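Local coordinates for phenazine biosynthesis protein, PhzF family (Bacillus anthracis, PDB 3EDN), which probably acts as an isomerase-like enzyme of the PhzF phenazine-biosynthesis family, with a diaminopimelate epimerase-like fold and a substrate that is not established, at residues A238-T242 with Y243-D247; I142-E145 with V146-D150; L172-C175 with E176-K179; V78-I81 with Y82-E86; T13-P16 with N17-N20. All coordinates share one frame; numbering follows the deposited sequence. Where two conformers were deposited one is given.

From the N terminus, contact 5 closes the turn between strands 3-11 and 20-25, and contact 4 runs along helix 74-86, the two centres about 14 Å apart. Contact 2 then closes the 3-10 turn after helix 135-141, and contact 3 forms the end of helix 172-177. These two touch through a salt bridge from D148 to R177 and through L144 packed on V174 and M178. Contact 1 comes last, at the C-terminal part of helix 230-244. Every contact is local to one continuous stretch, and all follow in series: none nests in or crosses another. Contacts 2 and 4 lie on opposite sides of the chain's centre, about 39 Å apart.

Contact 1: A238-T242 with Y243-D247; sequences AYYAT and YVEKD
The rings of Y239 and Y243 meet one turn apart in helix 230-244 of this diaminopimelate epimerase-like fold, and they form the tight part of the contact. Y243 CD2 lies over one face of the Y239 ring, toward its rim, 3.3 Å from Y239 CD1. The ring planes are 44° apart, an oblique pairing. Y239 reaches this place because its CG is anti to the backbone N (chi1 -178°); its OH goes on to bond P154 O. T242 adds a CH-pi contact, its CG2 resting over the centre of the Y243 ring. Next to this, the V244 side chain crosses that of Y240 at about a right angle, V244 CG1 3.7 Å from Y240 CE1.

The backbone departs from a plain alpha-helix through a wider pi-type turn. Y240 O receives both V244 N and E245 N, which come from opposite faces of the carbonyl plane, so one oxygen grips two donors.

The solvent side is looser. E245 lies alongside the Y240 ring, its CG 3.4 Å from Y240 OH. K246 lies along the T242 carbonyl, its CD 3.3 Å from T242 O, and two waters add bridges: one joins A241 O and K246 O, the other T242 O and K246 NZ. Within the helix, T242 OG1 donates to A238 O at 2.6 Å.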
# COMPACT_ATOMS: atom_id res chain seq x y z
N ALA A 238 13.61 -32.61 7.84
CA ALA A 238 14.67 -32.54 8.84
C ALA A 238 14.54 -33.69 9.83
O ALA A 238 15.54 -34.25 10.26
CB ALA A 238 14.63 -31.23 9.57
N TYR A 239 13.31 -33.98 10.23
CA TYR A 239 13.03 -35.06 11.15
C TYR A 239 13.48 -36.39 10.54
O TYR A 239 14.15 -37.20 11.19
CB TYR A 239 11.53 -35.08 11.46
CG TYR A 239 11.12 -36.13 12.45
CD1 TYR A 239 10.95 -35.81 13.80
CD2 TYR A 239 10.86 -37.43 12.05
CE1 TYR A 239 10.55 -36.78 14.71
CE2 TYR A 239 10.46 -38.40 12.95
CZ TYR A 239 10.33 -38.08 14.28
OH TYR A 239 9.90 -39.05 15.14
N TYR A 240 13.14 -36.62 9.28
CA TYR A 240 13.50 -37.85 8.58
C TYR A 240 15.00 -38.03 8.56
O TYR A 240 15.51 -39.12 8.86
CB TYR A 240 12.97 -37.77 7.15
CG TYR A 240 13.03 -39.03 6.32
CD1 TYR A 240 12.09 -40.03 6.47
CD2 TYR A 240 14.01 -39.19 5.35
CE1 TYR A 240 12.12 -41.17 5.69
CE2 TYR A 240 14.06 -40.32 4.56
CZ TYR A 240 13.11 -41.31 4.74
OH TYR A 240 13.14 -42.44 3.96
N ALA A 241 15.72 -36.96 8.23
CA ALA A 241 17.17 -36.99 8.14
C ALA A 241 17.83 -37.15 9.52
O ALA A 241 18.98 -37.56 9.59
CB ALA A 241 17.69 -35.72 7.45
N THR A 242 17.10 -36.82 10.58
CA THR A 242 17.65 -36.82 11.94
C THR A 242 17.31 -38.11 12.71
O THR A 242 18.13 -38.59 13.52
CB THR A 242 17.19 -35.57 12.74
OG1 THR A 242 17.51 -34.38 12.00
CG2 THR A 242 17.88 -35.50 14.11
N TYR A 243 16.13 -38.68 12.46
CA TYR A 243 15.64 -39.83 13.22
C TYR A 243 15.39 -41.10 12.41
O TYR A 243 15.34 -42.20 12.98
CB TYR A 243 14.33 -39.48 13.94
CG TYR A 243 14.43 -38.32 14.91
CD1 TYR A 243 15.04 -38.48 16.15
CD2 TYR A 243 13.92 -37.08 14.59
CE1 TYR A 243 15.13 -37.42 17.04
CE2 TYR A 243 14.00 -36.01 15.46
CZ TYR A 243 14.61 -36.19 16.69
OH TYR A 243 14.70 -35.11 17.55
N VAL A 244 15.20 -40.97 11.10
CA VAL A 244 14.73 -42.10 10.31
C VAL A 244 15.81 -42.66 9.39
O VAL A 244 16.16 -43.84 9.47
CB VAL A 244 13.45 -41.75 9.51
CG1 VAL A 244 12.89 -42.99 8.81
CG2 VAL A 244 12.40 -41.14 10.42
N GLU A 245 16.33 -41.81 8.51
CA GLU A 245 17.37 -42.22 7.57
C GLU A 245 18.52 -41.24 7.69
O GLU A 245 18.56 -40.23 6.98
CB GLU A 245 16.83 -42.24 6.14
CG GLU A 245 15.80 -43.34 5.84
CD GLU A 245 16.38 -44.74 5.98
OE1 GLU A 245 17.61 -44.90 5.85
OE2 GLU A 245 15.59 -45.68 6.23
N LYS A 246 19.45 -41.53 8.59
CA LYS A 246 20.51 -40.57 8.93
C LYS A 246 21.75 -40.69 8.07
O LYS A 246 22.59 -39.79 8.06
CB LYS A 246 20.95 -40.77 10.38
CG LYS A 246 19.88 -40.57 11.41
CD LYS A 246 20.53 -40.70 12.75
CE LYS A 246 19.69 -41.51 13.70
NZ LYS A 246 20.47 -41.69 14.95
N ASP A 247 21.88 -41.81 7.38
CA ASP A 247 23.11 -42.12 6.67
C ASP A 247 23.08 -41.59 5.25
O ASP A 247 22.67 -42.29 4.32
CB ASP A 247 23.39 -43.62 6.66
CG ASP A 247 24.77 -43.94 6.12
OD1 ASP A 247 25.57 -43.00 5.92
OD2 ASP A 247 25.05 -45.14 5.89
O HOH W 1 21.62 -37.51 9.50
O HOH W 2 18.42 -39.86 16.18

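Contact 2: I142-E145 with V146-D150; sequences IGLE and VNDLD
L144 and D148 lean across each other at a slant, with D148 OD2 3.5 Å from L144 CB and 3.7 Å from L144 CD2. The carboxylate is thus laid along the root of the leucine side chain. CD2 stays against it, while the other methyl, CD1, packs on V174 and M178 at the end of helix 172-177. With CG anti to its own carbonyl carbon (chi1 -66°), D148 turns its carboxylate back over the start of the turn. There OD2 takes the N-H of E145 at 2.8 Å in a nearly straight bond (169°), on the anti side of the carboxylate and somewhat out of its plane. The return bond runs from D148 N to E145 O, 3.0 Å, the donor standing above the carbonyl plane; it closes the 3-10 turn 146-148.

E145 is oriented the other way, toward solvent. Its chain bends at chi2, and a water joins its OE1 to V146 N; H140 NE2 also bonds OE1. N147 folds inward enough for its OD1 to lie 3.7 Å from E145 CB. The whole turn follows directly on the Schellman motif by which G143 ends helix 135-141.

Since D148 OD2 accepts a backbone N-H and also the guanidinium of R177 in a salt bridge, the buried carboxylate is probably ionised. The salt bridge, with the packing of L144 on V174, ties the loop to helix 172-177.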
# COMPACT_ATOMS: atom_id res chain seq x y z
N ILE A 142 -6.20 -35.76 19.49
CA ILE A 142 -6.42 -36.03 18.07
C ILE A 142 -7.34 -37.23 17.83
O ILE A 142 -7.35 -37.80 16.74
CB ILE A 142 -5.09 -36.14 17.27
CG1 ILE A 142 -4.13 -37.18 17.85
CG2 ILE A 142 -4.38 -34.78 17.22
CD1 ILE A 142 -2.82 -37.29 17.04
N GLY A 143 -8.11 -37.60 18.85
CA GLY A 143 -9.15 -38.60 18.67
C GLY A 143 -8.66 -40.04 18.65
O GLY A 143 -9.37 -40.92 18.17
N LEU A 144 -7.46 -40.27 19.19
CA LEU A 144 -6.83 -41.58 19.17
C LEU A 144 -6.65 -42.14 20.58
O LEU A 144 -6.97 -41.49 21.57
CB LEU A 144 -5.46 -41.49 18.51
CG LEU A 144 -5.46 -41.05 17.05
CD1 LEU A 144 -4.01 -40.90 16.60
CD2 LEU A 144 -6.19 -42.04 16.19
N GLU A 145 -6.14 -43.37 20.65
CA GLU A 145 -5.72 -43.94 21.93
C GLU A 145 -4.21 -44.06 21.92
O GLU A 145 -3.56 -43.96 20.87
CB GLU A 145 -6.39 -45.29 22.20
CG GLU A 145 -7.91 -45.26 22.23
CD GLU A 145 -8.47 -44.50 23.42
OE1 GLU A 145 -7.73 -44.33 24.43
OE2 GLU A 145 -9.64 -44.06 23.36
N VAL A 146 -3.63 -44.27 23.10
CA VAL A 146 -2.18 -44.21 23.23
C VAL A 146 -1.40 -45.27 22.41
O VAL A 146 -0.26 -45.04 21.99
CB VAL A 146 -1.75 -44.18 24.73
CG1 VAL A 146 -1.83 -45.58 25.37
CG2 VAL A 146 -0.38 -43.59 24.88
N ASN A 147 -2.04 -46.41 22.16
CA ASN A 147 -1.40 -47.46 21.38
C ASN A 147 -1.55 -47.26 19.87
O ASN A 147 -1.15 -48.11 19.09
CB ASN A 147 -1.90 -48.86 21.78
CG ASN A 147 -3.37 -49.07 21.48
OD1 ASN A 147 -4.12 -48.11 21.24
ND2 ASN A 147 -3.81 -50.34 21.50
N ASP A 148 -2.10 -46.12 19.47
CA ASP A 148 -2.07 -45.72 18.06
C ASP A 148 -0.78 -44.99 17.70
O ASP A 148 -0.46 -44.82 16.51
CB ASP A 148 -3.26 -44.81 17.74
CG ASP A 148 -4.58 -45.53 17.84
OD1 ASP A 148 -4.66 -46.68 17.36
OD2 ASP A 148 -5.53 -44.94 18.39
N LEU A 149 -0.04 -44.54 18.71
CA LEU A 149 1.24 -43.87 18.49
C LEU A 149 2.32 -44.88 18.11
O LEU A 149 2.28 -46.05 18.54
CB LEU A 149 1.68 -43.09 19.74
CG LEU A 149 0.69 -42.03 20.25
CD1 LEU A 149 1.17 -41.45 21.57
CD2 LEU A 149 0.53 -40.91 19.24
N ASP A 150 3.29 -44.44 17.33
CA ASP A 150 4.44 -45.26 16.97
C ASP A 150 5.51 -45.06 18.04
O ASP A 150 6.13 -44.01 18.10
CB ASP A 150 4.96 -44.83 15.60
CG ASP A 150 6.18 -45.61 15.17
OD1 ASP A 150 6.69 -46.47 15.93
OD2 ASP A 150 6.64 -45.37 14.03
O HOH W 3 -5.16 -44.73 25.43

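Contact 3: L172-C175 with E176-K179; sequences LDVC and ERMK
E176 N reaches back to L172 O at 2.9 Å in an ordinary alpha-helical bond, after which the backbone tightens: R177 N bonds V174 O, with only a weak link to D173 O, and M178 N bonds C175 O. In both of the three-residue bonds the donor stands well above the carbonyl plane, 61° out for R177 N and 65° for M178 N, as expected where a helix winds down. This is the C-terminal end of the short helix 172-177 in the diaminopimelate epimerase-like fold.

On its exposed flank D173 and E176 run side by side, pointing the same way, with D173 OD1 and E176 OE1 4.0 Å apart and the carboxylate planes strongly twisted against each other. The hydrogen bond of E176 OE2 to Y205 OH may offset part of the repulsion between these like charges. The aliphatic part of E176 is pressed on the backbone, its CG 3.2 Å from L172 O.

R177 crosses V174 obliquely, NH1 4.2 Å from V174 CG2. A bend at chi3 (46°) swings the guanidinium toward the D148 carboxylate of the preceding loop.

The inner flank is buried and mixed in character. C175 touches H212, C201 and E261, while the selenomethionine M178 packs on P199, R214 and F216. M178 CE lies 4.4 Å from V174 CG1, a loose approach. Its chain stays extended past CG and runs beside the C175 carbonyl, carrying SE to 3.8 Å from C175 O.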
# COMPACT_ATOMS: atom_id res chain seq x y z
N LEU A 172 -1.51 -45.60 8.12
CA LEU A 172 -2.57 -44.79 7.50
C LEU A 172 -3.95 -45.02 8.11
O LEU A 172 -4.76 -44.08 8.22
CB LEU A 172 -2.61 -44.98 5.99
CG LEU A 172 -1.37 -44.54 5.24
CD1 LEU A 172 -1.46 -45.00 3.78
CD2 LEU A 172 -1.13 -43.02 5.36
N ASP A 173 -4.21 -46.26 8.53
CA ASP A 173 -5.47 -46.56 9.18
C ASP A 173 -5.66 -45.69 10.42
O ASP A 173 -6.76 -45.22 10.69
CB ASP A 173 -5.57 -48.04 9.54
CG ASP A 173 -5.84 -48.91 8.33
OD1 ASP A 173 -6.16 -48.35 7.27
OD2 ASP A 173 -5.73 -50.16 8.43
N VAL A 174 -4.57 -45.45 11.16
CA VAL A 174 -4.62 -44.55 12.30
C VAL A 174 -4.90 -43.12 11.84
O VAL A 174 -5.75 -42.43 12.41
CB VAL A 174 -3.30 -44.59 13.12
CG1 VAL A 174 -3.28 -43.49 14.15
CG2 VAL A 174 -3.11 -45.96 13.78
N CYS A 175 -4.21 -42.68 10.80
CA CYS A 175 -4.41 -41.32 10.32
C CYS A 175 -5.86 -41.07 9.92
O CYS A 175 -6.39 -39.99 10.17
CB CYS A 175 -3.50 -41.02 9.15
SG CYS A 175 -1.77 -40.87 9.61
N GLU A 176 -6.49 -42.09 9.32
CA GLU A 176 -7.88 -41.98 8.83
C GLU A 176 -8.88 -41.77 9.96
O GLU A 176 -9.94 -41.16 9.76
CB GLU A 176 -8.25 -43.23 8.00
CG GLU A 176 -7.50 -43.34 6.66
CD GLU A 176 -7.74 -44.64 5.90
OE1 GLU A 176 -8.68 -45.39 6.24
OE2 GLU A 176 -6.97 -44.92 4.96
N ARG A 177 -8.55 -42.26 11.15
CA ARG A 177 -9.42 -42.14 12.32
C ARG A 177 -9.29 -40.82 13.08
O ARG A 177 -10.10 -40.51 13.94
CB ARG A 177 -9.14 -43.28 13.30
CG ARG A 177 -9.60 -44.65 12.82
CD ARG A 177 -8.93 -45.76 13.66
NE ARG A 177 -9.00 -45.43 15.09
CZ ARG A 177 -8.00 -45.65 15.95
NH1 ARG A 177 -6.87 -46.22 15.54
NH2 ARG A 177 -8.15 -45.30 17.21
N MSE A 178 -8.25 -40.06 12.79
CA MSE A 178 -8.02 -38.85 13.57
C MSE A 178 -9.14 -37.84 13.50
O MSE A 178 -9.77 -37.65 12.46
CB MSE A 178 -6.74 -38.17 13.14
CG MSE A 178 -5.57 -38.97 13.50
SE MSE A 178 -4.04 -38.23 12.59
CE MSE A 178 -2.84 -39.09 13.68
N LYS A 179 -9.34 -37.18 14.64
CA LYS A 179 -10.32 -36.12 14.78
C LYS A 179 -9.74 -35.09 15.74
O LYS A 179 -9.67 -35.34 16.94
CB LYS A 179 -11.63 -36.67 15.36
CG LYS A 179 -12.34 -37.65 14.44
CD LYS A 179 -13.72 -37.99 14.97
CE LYS A 179 -14.47 -38.91 14.02
NZ LYS A 179 -15.86 -39.15 14.50

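Contact 4: V78-I81 with Y82-E86; sequences VGTI and YALRE
I81 and L84 meet on one side of helix 74-86, which packs against beta strands of the diaminopimelate epimerase-like fold. Their methyl groups make the main side-chain contact, I81 CD1 lying 4.0 Å from L84 CD1 as the two chains slant past each other. For I81 this depends on a bent chain: chi2 of -51° turns CD1 onward, toward L84. T80 runs alongside L84, and its CG2 comes within 4.2 Å of the same L84 CD1, so this one methyl is met by two residues of the preceding turn.

Below these tips, the first carbons of the side chains, CB or CG, lie close to carbonyl oxygens. Y82 CB is 3.2 Å from V78 O, A83 CB 3.4 Å from G79 O, and L84 CG 3.4 Å from T80 O. Regular alpha-helical bonds fix these positions: Y82, A83, L84 and R85 each donate to the residue four places earlier.

Further out, the strands hold the helix in place. T80 touches S49, V51 and M61, L84 covers V51 and I59, and I81 lies on I59 and I119. V78 reaches M121, while Y82 turns to T117. The hydroxyl of T80 bonds back to G76 O in the preceding turn. Of the four backbone bonds across the contact, L84 N to T80 O is the straightest, 2.9 Å long with an angle of 170°.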
# COMPACT_ATOMS: atom_id res chain seq x y z
N VAL A 78 5.07 -20.45 -3.98
CA VAL A 78 5.07 -21.55 -4.95
C VAL A 78 3.98 -21.36 -6.02
O VAL A 78 4.28 -21.42 -7.21
CB VAL A 78 4.91 -22.91 -4.25
CG1 VAL A 78 4.53 -24.02 -5.26
CG2 VAL A 78 6.19 -23.26 -3.48
N GLY A 79 2.74 -21.14 -5.60
CA GLY A 79 1.67 -20.98 -6.58
C GLY A 79 1.89 -19.78 -7.49
O GLY A 79 1.68 -19.85 -8.71
N THR A 80 2.34 -18.69 -6.91
CA THR A 80 2.47 -17.43 -7.67
C THR A 80 3.62 -17.49 -8.68
O THR A 80 3.44 -17.14 -9.85
CB THR A 80 2.62 -16.21 -6.75
OG1 THR A 80 1.47 -16.11 -5.91
CG2 THR A 80 2.76 -14.92 -7.54
N ILE A 81 4.78 -17.96 -8.24
CA ILE A 81 5.89 -18.06 -9.19
C ILE A 81 5.58 -19.11 -10.25
O ILE A 81 5.89 -18.92 -11.42
CB ILE A 81 7.23 -18.34 -8.50
CG1 ILE A 81 7.52 -17.27 -7.45
CG2 ILE A 81 8.36 -18.40 -9.54
CD1 ILE A 81 7.40 -15.84 -7.97
N TYR A 82 4.97 -20.23 -9.87
CA TYR A 82 4.56 -21.21 -10.87
C TYR A 82 3.65 -20.54 -11.93
O TYR A 82 3.82 -20.74 -13.14
CB TYR A 82 3.81 -22.37 -10.21
CG TYR A 82 3.34 -23.38 -11.22
CD1 TYR A 82 4.13 -24.49 -11.55
CD2 TYR A 82 2.13 -23.22 -11.88
CE1 TYR A 82 3.71 -25.40 -12.50
CE2 TYR A 82 1.69 -24.15 -12.82
CZ TYR A 82 2.49 -25.23 -13.13
OH TYR A 82 2.04 -26.11 -14.08
N ALA A 83 2.64 -19.80 -11.48
CA ALA A 83 1.73 -19.15 -12.42
C ALA A 83 2.45 -18.15 -13.32
O ALA A 83 2.25 -18.15 -14.54
CB ALA A 83 0.61 -18.48 -11.65
N LEU A 84 3.30 -17.32 -12.73
CA LEU A 84 4.05 -16.36 -13.56
C LEU A 84 4.89 -17.08 -14.60
O LEU A 84 4.92 -16.70 -15.77
CB LEU A 84 4.95 -15.47 -12.70
CG LEU A 84 4.27 -14.49 -11.75
CD1 LEU A 84 5.25 -13.91 -10.75
CD2 LEU A 84 3.65 -13.34 -12.56
N ARG A 85 5.60 -18.12 -14.18
CA ARG A 85 6.47 -18.83 -15.09
C ARG A 85 5.66 -19.51 -16.20
O ARG A 85 5.97 -19.34 -17.39
CB ARG A 85 7.32 -19.84 -14.32
CG ARG A 85 8.07 -20.85 -15.18
CD ARG A 85 9.38 -20.30 -15.72
NE ARG A 85 10.14 -21.39 -16.31
CZ ARG A 85 11.47 -21.47 -16.35
NH1 ARG A 85 12.23 -20.52 -15.82
NH2 ARG A 85 12.04 -22.52 -16.91
N GLU A 86 4.63 -20.26 -15.83
CA GLU A 86 3.88 -21.03 -16.80
C GLU A 86 3.10 -20.15 -17.76
O GLU A 86 2.77 -20.58 -18.86
CB GLU A 86 2.97 -22.02 -16.08
CG GLU A 86 3.76 -23.12 -15.38
CD GLU A 86 4.58 -23.94 -16.36
OE1 GLU A 86 5.82 -23.75 -16.42
OE2 GLU A 86 3.98 -24.73 -17.11

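Contact 5: T13-P16 with N17-N20; sequences TNKP and NMGN
One hydrogen bond crosses the loop where T13 and K15 meet M18 and G19: M18 N donates to K15 O at 3.1 Å, coming in tilted from the carbonyl plane, and closes the turn. A second bond, K15 N to T13 OG1, is straight but weak at 3.3 Å; its i to i+2 pattern is consistent with an ST turn. With chi1 of -167°, T13 holds OG1 anti to its backbone N, where the hydroxyl also bonds D265 O of a neighbouring loop.

Van der Waals contacts line the loop. T13 CG2 rests against the backbone of G19, 3.5 Å from G19 N and 3.7 Å from G19 CA. The T13 and M18 side chains cross at about a right angle, T13 OG1 lying 3.6 Å from M18 CB. K15 CB lies against the selenium of selenomethionine M18, 3.9 Å from M18 SE. At the corner, P16 CB approaches N17 ND2 to 3.6 Å, while the proline also packs on V290.

Polar and charged partners tie the return limb to its surroundings. The K264 amine bonds both N17 O and G19 O, D10 OD2 receives G19 N, and the backbone of M18 bonds D265, so several backbone groups of the return limb are anchored by other loops and strands.

K15 to M18 form a type II beta turn in its classical form: P16 at the second position, whose ring suits the required phi, and N17 at the third with a positive phi of 78°. The turn lies in the connection between the antiparallel strands 3-11 and 20-25.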
# COMPACT_ATOMS: atom_id res chain seq x y z
N THR A 13 0.55 -29.46 -5.82
CA THR A 13 -0.17 -30.51 -6.52
C THR A 13 -0.10 -30.27 -8.02
O THR A 13 0.21 -29.16 -8.48
CB THR A 13 -1.65 -30.57 -6.07
OG1 THR A 13 -2.26 -31.78 -6.54
CG2 THR A 13 -2.43 -29.39 -6.64
N ASN A 14 -0.39 -31.33 -8.79
CA ASN A 14 -0.47 -31.19 -10.23
C ASN A 14 -1.90 -31.37 -10.72
O ASN A 14 -2.17 -31.29 -11.92
CB ASN A 14 0.48 -32.16 -10.95
CG ASN A 14 0.32 -33.59 -10.48
OD1 ASN A 14 -0.65 -33.93 -9.81
ND2 ASN A 14 1.29 -34.43 -10.83
N LYS A 15 -2.84 -31.53 -9.79
CA LYS A 15 -4.25 -31.66 -10.17
C LYS A 15 -5.15 -30.61 -9.53
O LYS A 15 -5.08 -30.40 -8.33
CB LYS A 15 -4.75 -33.07 -9.88
CG LYS A 15 -4.04 -34.11 -10.74
CD LYS A 15 -4.77 -35.41 -10.82
CE LYS A 15 -3.96 -36.43 -11.61
NZ LYS A 15 -4.05 -36.16 -13.05
N PRO A 16 -5.98 -29.93 -10.34
CA PRO A 16 -6.88 -28.90 -9.79
C PRO A 16 -7.68 -29.43 -8.60
O PRO A 16 -8.14 -30.59 -8.61
CB PRO A 16 -7.81 -28.59 -10.98
CG PRO A 16 -7.03 -28.98 -12.19
CD PRO A 16 -6.17 -30.12 -11.78
N ASN A 17 -7.84 -28.62 -7.58
CA ASN A 17 -8.61 -28.91 -6.37
C ASN A 17 -7.91 -29.80 -5.37
O ASN A 17 -8.42 -30.07 -4.38
CB ASN A 17 -10.01 -29.46 -6.66
CG ASN A 17 -10.78 -28.65 -7.69
OD1 ASN A 17 -11.34 -27.66 -7.39
ND2 ASN A 17 -10.74 -29.08 -8.87
N MSE A 18 -6.72 -30.26 -5.70
CA MSE A 18 -6.10 -31.25 -4.83
C MSE A 18 -4.94 -30.71 -4.00
O MSE A 18 -4.24 -31.45 -3.35
CB MSE A 18 -5.70 -32.49 -5.65
CG MSE A 18 -6.83 -33.00 -6.51
SE MSE A 18 -6.66 -34.86 -7.05
CE MSE A 18 -7.46 -35.74 -5.50
N GLY A 19 -4.78 -29.38 -4.00
CA GLY A 19 -3.70 -28.76 -3.25
C GLY A 19 -4.13 -27.65 -2.30
O GLY A 19 -5.28 -27.59 -1.84
N ASN A 20 -3.16 -26.78 -2.00
CA ASN A 20 -3.36 -25.68 -1.07
C ASN A 20 -3.64 -24.41 -1.85
O ASN A 20 -2.78 -23.90 -2.55
CB ASN A 20 -2.10 -25.53 -0.23
CG ASN A 20 -2.29 -24.58 0.96
OD1 ASN A 20 -3.29 -23.85 1.04
ND2 ASN A 20 -1.35 -24.61 1.89